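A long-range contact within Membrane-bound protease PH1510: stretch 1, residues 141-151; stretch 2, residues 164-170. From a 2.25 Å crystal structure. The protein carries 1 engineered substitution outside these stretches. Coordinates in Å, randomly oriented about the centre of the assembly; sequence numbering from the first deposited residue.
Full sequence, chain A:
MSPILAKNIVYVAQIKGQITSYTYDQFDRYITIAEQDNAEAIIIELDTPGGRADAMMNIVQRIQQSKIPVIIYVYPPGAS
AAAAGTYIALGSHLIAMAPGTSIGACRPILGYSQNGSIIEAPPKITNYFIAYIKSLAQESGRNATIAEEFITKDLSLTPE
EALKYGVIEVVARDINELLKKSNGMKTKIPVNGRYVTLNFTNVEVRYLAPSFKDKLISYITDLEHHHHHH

Stretch 1 (141-151) GRNATIAEEFI
Stretch 2, residues 164-170: KYGVIEV

The strongest link between the two stretches is a two-pronged salt bridge: Arg 142 NE donates to Glu 169 OE1 at 2.8 Å (N-H...O angle 172°) and Arg 142 NH2 donates to Glu 169 OE2, also at 2.8 Å (167°). The carboxylate lies at the edge of the guanidinium, near its plane, so two nearly linear charged hydrogen bonds run side by side. Arg 142 points its CA-to-CB bond toward stretch 2 and is extended, with chi1 -69° (m), chi2 171° (t), chi3 -177° (t) and chi4 129°. Glu 169 starts sideways and bends back through chi1 -66° (m), chi2 75° (p) and chi3 -122°, which brings its end to the arginine. Arg 142 NH1 and NH2 and Glu 169 OE2 also have hydrogen-bond partners elsewhere in the structure.

Asn 143 supplies the second polar anchor, with both backbone and side chain. Its N donates to Gly 166 O at 2.9 Å (142°), and its ND2 donates to Tyr 165 O, also at 2.9 Å (148°), so two successive carbonyls of stretch 2 are held by one residue. The other end of the same amide caps the helix of stretch 1: Asn 143 OD1 accepts from Ile 146 N at 3.0 Å (175°). Chi1 of -169° (t) and chi2 of -36° allow this double use. Gly 166 O also receives a CA-H...O contact from Arg 142 CA at 3.3 Å.

In stretch 1, Gly 141 (phi/psi 67/19) leads into extended Arg 142 (-98/168) and Asn 143 (-72/105), and a helix follows from Ala 144 through Ile 151 and beyond. Its first turns are tied by Ala 147 N to Asn 143 O at 3.0 Å and Glu 148 N to Ala 144 O at 2.9 Å. Stretch 2 begins in a helix at Lys 164 (-61/-44); Tyr 165 (-84/10) is the first residue to leave helical angles. Gly 166 then turns with positive phi (75/31), a conformation that favours glycine, and Val 167 (-96/-36), Ile 168 (-125/172) and Glu 169 (-109/-27) carry the chain to the strand residue Val 170 (-142/131). The register is set by Arg 142 CA and Val 167 CA, 5.1 Å apart.

Beyond the polar bonds, Val 167 is the apolar hub. Its CA-to-CB bond points away from stretch 1, yet with chi1 178° (t) its methyls still meet the helix: Val 167 CG2 lies 3.6 Å from Ile 146 CG2, and Val 167 CG1 lies 4.0 Å from Phe 150 CZ, at the edge of the ring. Ile 146 (chi1 -70°, chi2 -67°, both m) points toward stretch 2, while Phe 150, one turn later (chi1 -65°, m; chi2 -27°), starts sideways and approaches with its ring tip. Ile 146 CG1 also packs at 4.1 Å against Tyr 165 CB; the poorly ordered tyrosine (chi1 -65°, m; chi2 -68°) leads its end away. Together the stretches bury 379 Å², both sides summed.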

ATOM      1  N   GLY A 141       3.280  -8.403 -11.586  1.00 37.48           N
ATOM      2  CA  GLY A 141       3.365  -8.900 -12.963  1.00 32.96           C
ATOM      3  C   GLY A 141       2.066  -9.516 -13.462  1.00 35.19           C
ATOM      4  O   GLY A 141       2.065 -10.188 -14.435  1.00 39.89           O
ATOM      5  N   ARG A 142       0.940  -9.229 -12.834  1.00 32.85           N
ATOM      6  CA  ARG A 142      -0.317  -9.779 -13.222  1.00 32.94           C
ATOM      7  C   ARG A 142      -1.086  -8.784 -14.109  1.00 36.58           C
ATOM      8  O   ARG A 142      -0.742  -7.631 -14.208  1.00 38.92           O
ATOM      9  CB  ARG A 142      -1.120 -10.149 -11.954  1.00 35.42           C
ATOM     10  CG  ARG A 142      -0.507 -11.332 -11.185  1.00 35.24           C
ATOM     11  CD  ARG A 142      -1.189 -11.526  -9.849  1.00 34.10           C
ATOM     12  NE  ARG A 142      -0.548 -12.584  -9.119  1.00 37.96           N
ATOM     13  CZ  ARG A 142      -0.100 -12.547  -7.864  1.00 38.66           C
ATOM     14  NH1 ARG A 142      -0.184 -11.470  -7.095  1.00 34.08           N
ATOM     15  NH2 ARG A 142       0.439 -13.646  -7.362  1.00 38.60           N
ATOM     16  N   ASN A 143      -2.150  -9.237 -14.735  1.00 35.77           N
ATOM     17  CA  ASN A 143      -2.848  -8.417 -15.745  1.00 42.81           C
ATOM     18  C   ASN A 143      -3.659  -7.204 -15.136  1.00 34.39           C
ATOM     19  O   ASN A 143      -4.669  -7.378 -14.517  1.00 35.20           O
ATOM     20  CB  ASN A 143      -3.746  -9.356 -16.562  1.00 41.79           C
ATOM     21  CG  ASN A 143      -4.306  -8.690 -17.792  1.00 45.85           C
ATOM     22  OD1 ASN A 143      -4.618  -7.508 -17.750  1.00 44.25           O
ATOM     23  ND2 ASN A 143      -4.584  -9.471 -18.830  1.00 42.19           N
ATOM     24  N   ALA A 144      -3.131  -6.012 -15.283  1.00 35.20           N
ATOM     25  CA  ALA A 144      -3.734  -4.802 -14.714  1.00 39.24           C
ATOM     26  C   ALA A 144      -4.981  -4.307 -15.483  1.00 37.80           C
ATOM     27  O   ALA A 144      -5.869  -3.731 -14.876  1.00 40.37           O
ATOM     28  CB  ALA A 144      -2.690  -3.698 -14.672  1.00 44.83           C
ATOM     29  N   THR A 145      -5.077  -4.613 -16.782  1.00 34.19           N
ATOM     30  CA  THR A 145      -6.270  -4.351 -17.559  1.00 37.45           C
ATOM     31  C   THR A 145      -7.440  -5.156 -17.009  1.00 40.46           C
ATOM     32  O   THR A 145      -8.505  -4.593 -16.695  1.00 38.22           O
ATOM     33  CB  THR A 145      -6.026  -4.712 -19.029  1.00 42.61           C
ATOM     34  OG1 THR A 145      -4.999  -3.883 -19.537  1.00 45.43           O
ATOM     35  CG2 THR A 145      -7.276  -4.562 -19.895  1.00 44.27           C
ATOM     36  N   ILE A 146      -7.229  -6.463 -16.826  1.00 38.65           N
ATOM     37  CA  ILE A 146      -8.259  -7.329 -16.238  1.00 41.96           C
ATOM     38  C   ILE A 146      -8.567  -6.906 -14.831  1.00 40.26           C
ATOM     39  O   ILE A 146      -9.741  -6.859 -14.458  1.00 39.62           O
ATOM     40  CB  ILE A 146      -7.859  -8.831 -16.226  1.00 47.15           C
ATOM     41  CG1 ILE A 146      -7.871  -9.368 -17.662  1.00 50.88           C
ATOM     42  CG2 ILE A 146      -8.802  -9.663 -15.352  1.00 44.42           C
ATOM     43  CD1 ILE A 146      -9.238  -9.434 -18.320  1.00 52.98           C
ATOM     44  N   ALA A 147      -7.539  -6.594 -14.055  1.00 34.31           N
ATOM     45  CA  ALA A 147      -7.766  -6.148 -12.668  1.00 38.69           C
ATOM     46  C   ALA A 147      -8.683  -4.919 -12.623  1.00 38.00           C
ATOM     47  O   ALA A 147      -9.577  -4.836 -11.789  1.00 39.74           O
ATOM     48  CB  ALA A 147      -6.452  -5.862 -11.946  1.00 35.60           C
ATOM     49  N   GLU A 148      -8.441  -3.972 -13.516  1.00 42.21           N
ATOM     50  CA  GLU A 148      -9.292  -2.774 -13.631  1.00 44.41           C
ATOM     51  C   GLU A 148     -10.728  -3.190 -13.974  1.00 42.79           C
ATOM     52  O   GLU A 148     -11.665  -2.759 -13.328  1.00 41.20           O
ATOM     53  CB  GLU A 148      -8.749  -1.804 -14.690  1.00 42.57           C
ATOM     54  CG  GLU A 148      -9.619  -0.556 -14.826  1.00 49.20           C
ATOM     55  CD  GLU A 148      -9.066   0.532 -15.760  1.00 46.12           C
ATOM     56  OE1 GLU A 148      -9.841   1.418 -16.120  1.00 54.60           O
ATOM     57  OE2 GLU A 148      -7.908   0.514 -16.173  1.00 49.94           O
ATOM     58  N   GLU A 149     -10.885  -4.114 -14.915  1.00 39.34           N
ATOM     59  CA  GLU A 149     -12.222  -4.592 -15.240  1.00 37.84           C
ATOM     60  C   GLU A 149     -12.967  -5.271 -14.124  1.00 38.86           C
ATOM     61  O   GLU A 149     -14.201  -5.230 -14.113  1.00 39.58           O
ATOM     62  CB  GLU A 149     -12.220  -5.446 -16.485  1.00 42.10           C
ATOM     63  CG  GLU A 149     -11.661  -4.707 -17.718  1.00 43.76           C
ATOM     64  CD  GLU A 149     -11.618  -5.585 -18.949  1.00 44.43           C
ATOM     65  OE1 GLU A 149     -12.151  -6.692 -18.900  1.00 54.79           O
ATOM     66  OE2 GLU A 149     -11.108  -5.156 -19.979  1.00 52.75           O
ATOM     67  N   PHE A 150     -12.279  -5.877 -13.162  1.00 36.03           N
ATOM     68  CA  PHE A 150     -13.002  -6.382 -12.018  1.00 36.25           C
ATOM     69  C   PHE A 150     -13.869  -5.276 -11.395  1.00 39.91           C
ATOM     70  O   PHE A 150     -14.850  -5.575 -10.713  1.00 41.07           O
ATOM     71  CB  PHE A 150     -12.079  -6.911 -10.893  1.00 39.74           C
ATOM     72  CG  PHE A 150     -11.247  -8.128 -11.236  1.00 38.96           C
ATOM     73  CD1 PHE A 150     -11.650  -9.061 -12.188  1.00 40.33           C
ATOM     74  CD2 PHE A 150     -10.009  -8.326 -10.585  1.00 39.50           C
ATOM     75  CE1 PHE A 150     -10.886 -10.176 -12.471  1.00 41.08           C
ATOM     76  CE2 PHE A 150      -9.234  -9.450 -10.856  1.00 40.33           C
ATOM     77  CZ  PHE A 150      -9.685 -10.394 -11.785  1.00 42.69           C
ATOM     78  N   ILE A 151     -13.412  -4.036 -11.495  1.00 38.11           N
ATOM     79  CA  ILE A 151     -14.115  -2.902 -10.950  1.00 40.39           C
ATOM     80  C   ILE A 151     -15.053  -2.336 -12.023  1.00 39.95           C
ATOM     81  O   ILE A 151     -16.246  -2.230 -11.786  1.00 36.18           O
ATOM     82  CB  ILE A 151     -13.138  -1.792 -10.445  1.00 40.93           C
ATOM     83  CG1 ILE A 151     -12.449  -2.231  -9.170  1.00 39.10           C
ATOM     84  CG2 ILE A 151     -13.851  -0.459 -10.198  1.00 41.03           C
ATOM     85  CD1 ILE A 151     -11.403  -1.269  -8.659  1.00 39.38           C
ATOM     86  N   LYS A 164      -5.544 -18.138 -17.877  1.00 44.43           N
ATOM     87  CA  LYS A 164      -5.321 -17.765 -19.259  1.00 46.04           C
ATOM     88  C   LYS A 164      -5.051 -16.270 -19.396  1.00 44.71           C
ATOM     89  O   LYS A 164      -4.141 -15.881 -20.101  1.00 42.57           O
ATOM     90  CB  LYS A 164      -6.536 -18.156 -20.093  1.00 54.92           C
ATOM     91  CG  LYS A 164      -6.404 -17.854 -21.574  1.00 66.72           C
ATOM     92  CD  LYS A 164      -7.729 -18.018 -22.342  1.00 85.45           C
ATOM     93  CE  LYS A 164      -7.606 -18.992 -23.518  1.00 94.36           C
ATOM     94  NZ  LYS A 164      -8.760 -18.924 -24.465  1.00 98.30           N
ATOM     95  N   TYR A 165      -5.810 -15.425 -18.713  1.00 45.22           N
ATOM     96  CA  TYR A 165      -5.572 -13.978 -18.832  1.00 54.47           C
ATOM     97  C   TYR A 165      -4.453 -13.422 -17.911  1.00 50.90           C
ATOM     98  O   TYR A 165      -4.302 -12.219 -17.863  1.00 48.14           O
ATOM     99  CB  TYR A 165      -6.879 -13.179 -18.662  1.00 65.60           C
ATOM    100  CG  TYR A 165      -7.977 -13.363 -19.721  1.00 76.55           C
ATOM    101  CD1 TYR A 165      -7.816 -12.907 -21.031  1.00 89.73           C
ATOM    102  CD2 TYR A 165      -9.211 -13.928 -19.385  1.00 79.09           C
ATOM    103  CE1 TYR A 165      -8.834 -13.067 -21.964  1.00 98.73           C
ATOM    104  CE2 TYR A 165     -10.226 -14.102 -20.314  1.00 87.83           C
ATOM    105  CZ  TYR A 165     -10.031 -13.662 -21.601  1.00 94.11           C
ATOM    106  OH  TYR A 165     -11.023 -13.803 -22.542  1.00 96.94           O
ATOM    107  N   GLY A 166      -3.652 -14.262 -17.229  1.00 42.86           N
ATOM    108  CA  GLY A 166      -2.467 -13.795 -16.498  1.00 36.57           C
ATOM    109  C   GLY A 166      -2.780 -13.081 -15.180  1.00 41.30           C
ATOM    110  O   GLY A 166      -2.042 -12.164 -14.776  1.00 41.00           O
ATOM    111  N   VAL A 167      -3.880 -13.484 -14.535  1.00 34.40           N
ATOM    112  CA  VAL A 167      -4.303 -12.999 -13.226  1.00 38.97           C
ATOM    113  C   VAL A 167      -3.854 -13.899 -12.066  1.00 41.28           C
ATOM    114  O   VAL A 167      -3.576 -13.411 -10.982  1.00 41.97           O
ATOM    115  CB  VAL A 167      -5.835 -12.948 -13.161  1.00 43.59           C
ATOM    116  CG1 VAL A 167      -6.338 -12.496 -11.816  1.00 47.36           C
ATOM    117  CG2 VAL A 167      -6.323 -12.023 -14.244  1.00 52.65           C
ATOM    118  N   ILE A 168      -3.835 -15.209 -12.283  1.00 39.88           N
ATOM    119  CA  ILE A 168      -3.376 -16.161 -11.258  1.00 41.23           C
ATOM    120  C   ILE A 168      -2.269 -17.037 -11.854  1.00 34.88           C
ATOM    121  O   ILE A 168      -2.010 -17.003 -13.046  1.00 40.32           O
ATOM    122  CB  ILE A 168      -4.525 -17.049 -10.757  1.00 40.69           C
ATOM    123  CG1 ILE A 168      -5.041 -17.970 -11.872  1.00 41.31           C
ATOM    124  CG2 ILE A 168      -5.674 -16.194 -10.233  1.00 39.72           C
ATOM    125  CD1 ILE A 168      -6.048 -18.988 -11.401  1.00 40.75           C
ATOM    126  N   GLU A 169      -1.639 -17.829 -11.006  1.00 35.47           N
ATOM    127  CA  GLU A 169      -0.511 -18.638 -11.412  1.00 35.13           C
ATOM    128  C   GLU A 169      -0.838 -20.149 -11.467  1.00 34.37           C
ATOM    129  O   GLU A 169      -0.250 -20.835 -12.260  1.00 30.91           O
ATOM    130  CB  GLU A 169       0.722 -18.365 -10.536  1.00 34.62           C
ATOM    131  CG  GLU A 169       1.317 -16.968 -10.666  1.00 35.87           C
ATOM    132  CD  GLU A 169       0.477 -15.915  -9.947  1.00 38.42           C
ATOM    133  OE1 GLU A 169       0.030 -14.939 -10.599  1.00 35.93           O
ATOM    134  OE2 GLU A 169       0.259 -16.068  -8.732  1.00 35.58           O
ATOM    135  N   VAL A 170      -1.793 -20.624 -10.682  1.00 32.26           N
ATOM    136  CA  VAL A 170      -2.018 -22.035 -10.550  1.00 37.52           C
ATOM    137  C   VAL A 170      -3.496 -22.360 -10.450  1.00 37.26           C
ATOM    138  O   VAL A 170      -4.238 -21.760  -9.682  1.00 36.61           O
ATOM    139  CB  VAL A 170      -1.275 -22.583  -9.272  1.00 39.70           C
ATOM    140  CG1 VAL A 170      -1.598 -24.036  -9.026  1.00 37.09           C
ATOM    141  CG2 VAL A 170       0.260 -22.371  -9.380  1.00 37.31           C
TER